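Local coordinates for protein putative laminarinase (Phanerochaete chrysosporium, PDB 2W39) that probably hydrolyses beta-glucans such as laminarin and lichenin, as an extracellular family 16 glycoside hydrolase of a white-rot fungus, at residues A[48-53]-A[88-93]; A[184-189]-A[210-215]; A[199-202]-A[206-209]. One frame throughout, in Å; residues are numbered along the deposited sequence. Where two conformers were deposited one is given.

Interaction 1 (A[48-53]-A[88-93]); sequences SGDTLI and DVRHMP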
loop_
_atom_site.group_PDB
_atom_site.type_symbol
_atom_site.label_atom_id
_atom_site.label_comp_id
_atom_site.label_asym_id
_atom_site.label_seq_id
_atom_site.Cartn_x
_atom_site.Cartn_y
_atom_site.Cartn_z
ATOM N N SER A 48 12.293 5.302 -15.045
ATOM C CA SER A 48 12.570 5.789 -16.404
ATOM C C SER A 48 11.446 5.455 -17.401
ATOM O O SER A 48 10.804 4.400 -17.313
ATOM C CB SER A 48 13.893 5.202 -16.899
ATOM O OG SER A 48 14.364 5.882 -18.049
ATOM N N GLY A 49 11.232 6.345 -18.371
ATOM C CA GLY A 49 10.111 6.198 -19.310
ATOM C C GLY A 49 8.801 6.299 -18.541
ATOM O O GLY A 49 8.649 7.192 -17.710
ATOM N N ASP A 50 7.888 5.361 -18.776
ATOM C CA ASP A 50 6.615 5.334 -18.046
ATOM C C ASP A 50 6.572 4.207 -17.006
ATOM O O ASP A 50 5.516 3.623 -16.756
ATOM C CB ASP A 50 5.410 5.271 -19.009
ATOM C CG ASP A 50 5.323 3.965 -19.769
ATOM O OD1 ASP A 50 6.324 3.224 -19.850
ATOM O OD2 ASP A 50 4.226 3.679 -20.296
ATOM N N THR A 51 7.720 3.921 -16.400
ATOM C CA THR A 51 7.848 2.825 -15.450
ATOM C C THR A 51 8.638 3.224 -14.212
ATOM O O THR A 51 9.720 3.821 -14.305
ATOM C CB THR A 51 8.552 1.629 -16.125
ATOM O OG1 THR A 51 7.722 1.143 -17.185
ATOM C CG2 THR A 51 8.771 0.496 -15.135
ATOM N N LEU A 52 8.086 2.858 -13.055
ATOM C CA LEU A 52 8.819 2.846 -11.804
ATOM C C LEU A 52 8.825 1.412 -11.305
ATOM O O LEU A 52 7.752 0.819 -11.103
ATOM C CB LEU A 52 8.156 3.747 -10.772
ATOM C CG LEU A 52 8.764 3.728 -9.371
ATOM C CD1 LEU A 52 10.086 4.446 -9.331
ATOM C CD2 LEU A 52 7.791 4.276 -8.305
ATOM N N ILE A 53 10.020 0.864 -11.114
ATOM C CA ILE A 53 10.171 -0.432 -10.459
ATOM C C ILE A 53 10.783 -0.230 -9.084
ATOM O O ILE A 53 11.782 0.499 -8.931
ATOM C CB ILE A 53 11.111 -1.372 -11.261
ATOM C CG1 ILE A 53 10.668 -1.559 -12.713
ATOM C CG2 ILE A 53 11.351 -2.707 -10.529
ATOM C CD1 ILE A 53 9.325 -2.132 -12.829
ATOM N N ASP A 88 -1.763 3.608 -10.634
ATOM C CA ASP A 88 -1.889 2.734 -11.811
ATOM C C ASP A 88 -0.757 1.721 -11.687
ATOM O O ASP A 88 0.408 2.067 -11.905
ATOM C CB ASP A 88 -1.810 3.558 -13.104
ATOM C CG ASP A 88 -1.966 2.729 -14.355
ATOM O OD1 ASP A 88 -2.021 1.494 -14.275
ATOM O OD2 ASP A 88 -2.018 3.339 -15.439
ATOM N N VAL A 89 -1.099 0.500 -11.279
ATOM C CA VAL A 89 -0.110 -0.481 -10.831
ATOM C C VAL A 89 -0.144 -1.703 -11.747
ATOM O O VAL A 89 -1.155 -2.394 -11.834
ATOM C CB VAL A 89 -0.397 -0.924 -9.390
ATOM C CG1 VAL A 89 0.650 -1.936 -8.941
ATOM C CG2 VAL A 89 -0.432 0.287 -8.430
ATOM N N ARG A 90 0.965 -1.953 -12.433
ATOM C CA ARG A 90 1.088 -3.102 -13.335
ATOM C C ARG A 90 1.370 -4.397 -12.564
ATOM O O ARG A 90 0.958 -5.472 -12.997
ATOM C CB ARG A 90 2.196 -2.872 -14.370
ATOM C CG ARG A 90 1.976 -1.625 -15.217
ATOM C CD ARG A 90 2.970 -1.604 -16.384
ATOM N NE ARG A 90 2.923 -0.367 -17.167
ATOM C CZ ARG A 90 3.781 0.641 -17.056
ATOM N NH1 ARG A 90 4.757 0.623 -16.161
ATOM N NH2 ARG A 90 3.647 1.695 -17.851
ATOM N N HIS A 91 2.118 -4.301 -11.462
ATOM C CA HIS A 91 2.612 -5.468 -10.736
ATOM C C HIS A 91 2.860 -5.041 -9.296
ATOM O O HIS A 91 3.327 -3.925 -9.051
ATOM C CB HIS A 91 3.926 -5.942 -11.371
ATOM C CG HIS A 91 4.367 -7.321 -10.973
ATOM N ND1 HIS A 91 5.132 -7.571 -9.850
ATOM C CD2 HIS A 91 4.197 -8.517 -11.588
ATOM C CE1 HIS A 91 5.414 -8.865 -9.798
ATOM N NE2 HIS A 91 4.852 -9.460 -10.836
ATOM N N MET A 92 2.548 -5.920 -8.350
ATOM C CA MET A 92 2.925 -5.706 -6.952
ATOM C C MET A 92 3.791 -6.871 -6.488
ATOM O O MET A 92 3.787 -7.949 -7.091
ATOM C CB MET A 92 1.701 -5.574 -6.040
ATOM C CG MET A 92 0.947 -6.878 -5.790
ATOM S SD MET A 92 -0.300 -6.774 -4.477
ATOM C CE MET A 92 -1.523 -5.679 -5.250
ATOM N N PRO A 93 4.569 -6.669 -5.420
ATOM C CA PRO A 93 5.423 -7.779 -5.011
ATOM C C PRO A 93 4.653 -9.035 -4.668
ATOM O O PRO A 93 3.593 -8.994 -4.027
ATOM C CB PRO A 93 6.139 -7.232 -3.772
ATOM C CG PRO A 93 6.186 -5.721 -4.007
ATOM C CD PRO A 93 4.846 -5.429 -4.669
#
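Both terminal nitrogens of Arg-90 converge on a single backbone oxygen, that of Asp-50, so one carbonyl is gripped end-on by the two terminal nitrogens of one guanidinium. The hydrogen bond from NH2 of Arg-90 to O of Asp-50 is 2.9 Å long with an N-H...O angle of 152°. The second bond, from NH1 of Arg-90 to the same O of Asp-50, measures 3.2 Å and is more bent, as expected when two donors share one acceptor. The oxygen lies close to the guanidinium plane, whereas both nitrogens approach from one face of the carbonyl plane: NH2 stands above it and NH1 is tilted from it.

NH2 of Arg-90 also forms a salt bridge, 3.2 Å from OD2 of Asp-50, with the carboxylate and guanidinium planes 58° apart, so the two groups do not meet in the coplanar, two-pronged way. CG of Asp-50 sits between its own N and carbonyl carbon (chi1 67°), which folds the carboxylate back beside the residue's own carbonyl and lets both reach one nitrogen. Arg-90 spans the gap with a chain extended from CG to NE; the nearest CA atoms, those of Thr-51 and Arg-90, are 9.2 Å apart. OG1 of Thr-51 lies 3.2 Å from NH1 of Arg-90, oblique to the guanidinium.

NH1 has a further salt bridge to Asp-290 on strand 288-297, the strand that lies between 51-55 and 83-89. Two carboxylates thus probably share the arginine's charge and limit its rotation. The acceptor end is a type II' turn from Ser-48 to Thr-51, with Gly-49 at positive phi; the donor end is a classic beta bulge in which Arg-90 and His-91 face Asp-290, where the chain turns a corner at the end of strand 83-89, in an antiparallel sheet of the GH16 beta-sandwich.

Interaction 2 (A[184-189]-A[210-215]); sequences GGWYAM and NDIASG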
loop_
_atom_site.group_PDB
_atom_site.type_symbol
_atom_site.label_atom_id
_atom_site.label_comp_id
_atom_site.label_asym_id
_atom_site.label_seq_id
_atom_site.Cartn_x
_atom_site.Cartn_y
_atom_site.Cartn_z
ATOM N N GLY A 184 -2.486 -6.335 -13.038
ATOM C CA GLY A 184 -2.648 -5.329 -11.998
ATOM C C GLY A 184 -3.956 -4.589 -12.139
ATOM O O GLY A 184 -5.011 -5.199 -12.367
ATOM N N GLY A 185 -3.913 -3.264 -12.011
ATOM C CA GLY A 185 -5.122 -2.456 -12.042
ATOM C C GLY A 185 -4.892 -1.125 -11.376
ATOM O O GLY A 185 -3.753 -0.688 -11.202
ATOM N N TRP A 186 -5.996 -0.478 -11.024
ATOM C CA TRP A 186 -5.965 0.867 -10.467
ATOM C C TRP A 186 -6.542 0.850 -9.069
ATOM O O TRP A 186 -7.593 0.237 -8.802
ATOM C CB TRP A 186 -6.798 1.836 -11.298
ATOM C CG TRP A 186 -6.308 2.054 -12.690
ATOM C CD1 TRP A 186 -5.461 3.051 -13.105
ATOM C CD2 TRP A 186 -6.655 1.299 -13.855
ATOM N NE1 TRP A 186 -5.261 2.956 -14.459
ATOM C CE2 TRP A 186 -5.977 1.892 -14.946
ATOM C CE3 TRP A 186 -7.465 0.171 -14.083
ATOM C CZ2 TRP A 186 -6.097 1.413 -16.259
ATOM C CZ3 TRP A 186 -7.594 -0.300 -15.401
ATOM C CH2 TRP A 186 -6.905 0.324 -16.469
ATOM N N TYR A 187 -5.846 1.517 -8.159
ATOM C CA TYR A 187 -6.371 1.825 -6.823
ATOM C C TYR A 187 -6.528 3.322 -6.725
ATOM O O TYR A 187 -5.592 4.070 -7.046
ATOM C CB TYR A 187 -5.425 1.326 -5.732
ATOM C CG TYR A 187 -5.677 -0.122 -5.364
ATOM C CD1 TYR A 187 -4.971 -1.167 -5.965
ATOM C CD2 TYR A 187 -6.652 -0.437 -4.412
ATOM C CE1 TYR A 187 -5.230 -2.500 -5.601
ATOM C CE2 TYR A 187 -6.928 -1.755 -4.073
ATOM C CZ TYR A 187 -6.211 -2.771 -4.670
ATOM O OH TYR A 187 -6.531 -4.053 -4.306
ATOM N N ALA A 188 -7.686 3.776 -6.250
ATOM C CA ALA A 188 -7.923 5.207 -6.033
ATOM C C ALA A 188 -8.443 5.390 -4.619
ATOM O O ALA A 188 -9.249 4.594 -4.130
ATOM C CB ALA A 188 -8.917 5.746 -7.045
ATOM N N MET A 189 -7.991 6.450 -3.961
ATOM C CA MET A 189 -8.421 6.745 -2.596
ATOM C C MET A 189 -8.830 8.202 -2.551
ATOM O O MET A 189 -8.037 9.067 -2.938
ATOM C CB MET A 189 -7.283 6.431 -1.615
ATOM C CG MET A 189 -7.616 6.528 -0.126
ATOM S SD MET A 189 -7.829 8.219 0.495
ATOM C CE MET A 189 -6.186 8.881 0.266
ATOM N N ASN A 210 -13.100 6.489 -16.622
ATOM C CA ASN A 210 -12.042 7.107 -17.413
ATOM C C ASN A 210 -11.140 8.011 -16.557
ATOM O O ASN A 210 -9.930 8.072 -16.761
ATOM C CB ASN A 210 -12.625 7.862 -18.603
ATOM C CG ASN A 210 -11.569 8.328 -19.546
ATOM O OD1 ASN A 210 -11.212 7.615 -20.501
ATOM N ND2 ASN A 210 -11.027 9.499 -19.289
ATOM N N ASP A 211 -11.743 8.715 -15.596
ATOM C CA ASP A 211 -10.975 9.577 -14.691
ATOM C C ASP A 211 -9.812 8.827 -14.045
ATOM O O ASP A 211 -8.719 9.367 -13.887
ATOM C CB ASP A 211 -11.859 10.045 -13.539
ATOM C CG ASP A 211 -12.813 11.146 -13.905
ATOM O OD1 ASP A 211 -12.762 11.670 -15.043
ATOM O OD2 ASP A 211 -13.612 11.492 -13.010
ATOM N N ILE A 212 -10.084 7.598 -13.628
ATOM C CA ILE A 212 -9.079 6.758 -12.987
ATOM C C ILE A 212 -8.112 6.184 -14.018
ATOM O O ILE A 212 -6.898 6.251 -13.829
ATOM C CB ILE A 212 -9.758 5.631 -12.180
ATOM C CG1 ILE A 212 -10.465 6.210 -10.938
ATOM C CG2 ILE A 212 -8.767 4.529 -11.795
ATOM C CD1 ILE A 212 -11.292 5.212 -10.170
ATOM N N ALA A 213 -8.647 5.622 -15.100
ATOM C CA ALA A 213 -7.828 4.868 -16.042
ATOM C C ALA A 213 -6.880 5.749 -16.860
ATOM O O ALA A 213 -5.751 5.348 -17.122
ATOM C CB ALA A 213 -8.723 4.048 -16.942
ATOM N N SER A 214 -7.331 6.940 -17.246
ATOM C CA SER A 214 -6.545 7.797 -18.145
ATOM C C SER A 214 -5.869 8.989 -17.496
ATOM O O SER A 214 -5.050 9.656 -18.129
ATOM C CB SER A 214 -7.415 8.277 -19.297
ATOM O OG SER A 214 -7.628 7.184 -20.163
ATOM N N GLY A 215 -6.254 9.298 -16.269
ATOM C CA GLY A 215 -5.601 10.375 -15.542
ATOM C C GLY A 215 -5.687 11.772 -16.134
ATOM O O GLY A 215 -4.677 12.459 -16.205
HETATM O O HOH W 1 -4.191 5.880 -14.468
#
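Ile-212 is the first residue of helix 210-214 to meet strand 185-189, and it does so with both branches. Its CG2 methyl lies 3.4 Å from CB of Trp-186 and also touches CG, at the root of the indole. The longer branch turns off at about a right angle: CG1 is beside the backbone N (chi1 -70°) and the chain then extends, carrying CD1 of Ile-212 to 4.0 Å from CB of Ala-188.

Ala-213 follows, laid over the indole. Its CA is 3.9 Å from the centroid of the five-membered ring of Trp-186, 30° off the normal, a CH-pi contact over the face but offset toward the rim. The methyl sits over the CE2-CZ2 side of the six-membered ring, with CB of Ala-213 3.8 Å from CZ2 of Trp-186. A water links the polar atoms, donating to O of Ile-212 at 2.8 Å and accepting a weak bond from NE1 of Trp-186. Arg-203 makes a cation-pi contact with the indole. A leucine in place of Trp-186 would probably leave Ala-213 without its aromatic surface and the water without its indole donor.

Gly-215 then leaves helical geometry with positive phi. The strand and helix axes approach to 9.0 Å at 118°, which describes a short helix packed across one face of an antiparallel sheet in the GH16 beta-sandwich.

Interaction 3 (A[199-202]-A[206-209]); sequences WFFP and GNVP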
loop_
_atom_site.group_PDB
_atom_site.type_symbol
_atom_site.label_atom_id
_atom_site.label_comp_id
_atom_site.label_asym_id
_atom_site.label_seq_id
_atom_site.Cartn_x
_atom_site.Cartn_y
_atom_site.Cartn_z
ATOM N N TRP A 199 -11.311 2.686 -4.084
ATOM C CA TRP A 199 -11.835 1.880 -5.187
ATOM C C TRP A 199 -10.697 1.045 -5.761
ATOM O O TRP A 199 -9.587 1.563 -5.974
ATOM C CB TRP A 199 -12.330 2.751 -6.338
ATOM C CG TRP A 199 -13.531 3.603 -6.103
ATOM C CD1 TRP A 199 -14.808 3.344 -6.518
ATOM C CD2 TRP A 199 -13.565 4.888 -5.464
ATOM N NE1 TRP A 199 -15.641 4.383 -6.160
ATOM C CE2 TRP A 199 -14.903 5.342 -5.512
ATOM C CE3 TRP A 199 -12.586 5.705 -4.867
ATOM C CZ2 TRP A 199 -15.293 6.588 -4.996
ATOM C CZ3 TRP A 199 -12.972 6.930 -4.354
ATOM C CH2 TRP A 199 -14.313 7.360 -4.421
ATOM N N PHE A 200 -10.991 -0.219 -6.067
ATOM C CA PHE A 200 -10.121 -1.030 -6.884
ATOM C C PHE A 200 -10.806 -1.378 -8.197
ATOM O O PHE A 200 -11.934 -1.852 -8.179
ATOM C CB PHE A 200 -9.759 -2.348 -6.187
ATOM C CG PHE A 200 -9.019 -3.278 -7.095
ATOM C CD1 PHE A 200 -7.804 -2.883 -7.660
ATOM C CD2 PHE A 200 -9.567 -4.502 -7.470
ATOM C CE1 PHE A 200 -7.134 -3.708 -8.545
ATOM C CE2 PHE A 200 -8.869 -5.327 -8.383
ATOM C CZ PHE A 200 -7.672 -4.906 -8.887
ATOM N N PHE A 201 -10.105 -1.185 -9.316
ATOM C CA PHE A 201 -10.548 -1.649 -10.636
ATOM C C PHE A 201 -9.466 -2.508 -11.261
ATOM O O PHE A 201 -8.354 -2.044 -11.450
ATOM C CB PHE A 201 -10.876 -0.479 -11.563
ATOM C CG PHE A 201 -12.083 0.280 -11.124
ATOM C CD1 PHE A 201 -11.958 1.406 -10.326
ATOM C CD2 PHE A 201 -13.355 -0.175 -11.445
ATOM C CE1 PHE A 201 -13.088 2.080 -9.869
ATOM C CE2 PHE A 201 -14.472 0.498 -11.002
ATOM C CZ PHE A 201 -14.339 1.621 -10.213
ATOM N N PRO A 202 -9.790 -3.776 -11.569
ATOM C CA PRO A 202 -8.901 -4.665 -12.324
ATOM C C PRO A 202 -8.443 -4.067 -13.654
ATOM O O PRO A 202 -9.180 -3.290 -14.281
ATOM C CB PRO A 202 -9.788 -5.893 -12.573
ATOM C CG PRO A 202 -10.708 -5.914 -11.374
ATOM C CD PRO A 202 -11.034 -4.463 -11.166
ATOM N N GLY A 206 -14.217 -3.699 -17.518
ATOM C CA GLY A 206 -14.980 -3.009 -18.560
ATOM C C GLY A 206 -15.553 -1.690 -18.077
ATOM O O GLY A 206 -15.893 -0.820 -18.890
ATOM N N ASN A 207 -15.615 -1.532 -16.752
ATOM C CA ASN A 207 -16.309 -0.439 -16.085
ATOM C C ASN A 207 -15.412 0.517 -15.301
ATOM O O ASN A 207 -15.903 1.261 -14.452
ATOM C CB ASN A 207 -17.414 -0.983 -15.153
ATOM C CG ASN A 207 -16.865 -1.713 -13.924
ATOM O OD1 ASN A 207 -17.593 -1.920 -12.941
ATOM N ND2 ASN A 207 -15.606 -2.119 -13.969
ATOM N N VAL A 208 -14.111 0.525 -15.576
ATOM C CA VAL A 208 -13.214 1.462 -14.896
ATOM C C VAL A 208 -13.516 2.910 -15.333
ATOM O O VAL A 208 -13.535 3.209 -16.531
ATOM C CB VAL A 208 -11.706 1.099 -15.096
ATOM C CG1 VAL A 208 -11.266 1.032 -16.554
ATOM C CG2 VAL A 208 -10.804 2.055 -14.306
ATOM N N PRO A 209 -13.773 3.813 -14.373
ATOM C CA PRO A 209 -13.966 5.215 -14.740
ATOM C C PRO A 209 -12.797 5.766 -15.548
ATOM O O PRO A 209 -11.640 5.577 -15.177
ATOM C CB PRO A 209 -14.077 5.923 -13.383
ATOM C CG PRO A 209 -14.640 4.866 -12.488
ATOM C CD PRO A 209 -13.933 3.606 -12.921
#
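This is an apolar, aromatic-centred surface contact in which the loop leaving strand 195-202 doubles back onto the strand's end before helix 210-214 begins. The evidence centres on Phe-201: CA of Phe-201 and CA of Val-208 are 5.9 Å apart, the nearest such pair. CD of Pro-209 stands over one face of the phenyl ring, 3.6 Å from the centroid and 19° off the normal, a CH-pi contact. It sits toward the rim, and CZ of Phe-201 is its closest atom at 3.4 Å.

Val-208 covers the root of the same side chain: its CG2, placed anti to the backbone N, comes to 3.7 Å from CB of Phe-201. CA of Val-208 adds an off-centre CH-pi contact, 4.3 Å from the ring centroid. At the exposed margin, ND2 of Asn-207 lies 3.9 Å from CD2 of Phe-201, with amide and ring planes 80° apart. Phe-201 also touches Ile-212 of the helix, where Pro-209 is the N-cap residue.

With carbon-hydrogen groups supplying the closest approaches to the ring, the chemistry implies adhesion by dispersion and weak CH-pi attraction, fitted by the shape of the proline and valine.

Overall arrangement
All three interactions reach the same antiparallel sheet, through strands 83-89, 185-191 and 195-202. Interactions 1 and 2 have centres 14 Å apart and join where O of Val-89 lies 2.9 Å from N of Gly-185, a probable hydrogen bond between neighbouring strands. Interactions 2 and 3 are closer, at 7 Å between centres, with N of Trp-186 2.9 Å from O of Phe-201; helix 210-214 follows directly from the loop of interaction 3. Interactions 1 and 3 do not touch, their nearest atoms being about 7 Å apart. None includes a residue lining the glucose-derived ligand's pocket; the Thr-51 side chain lies about 6 Å from an N-acetylglucosamine, but this is the glycan on Asn-43.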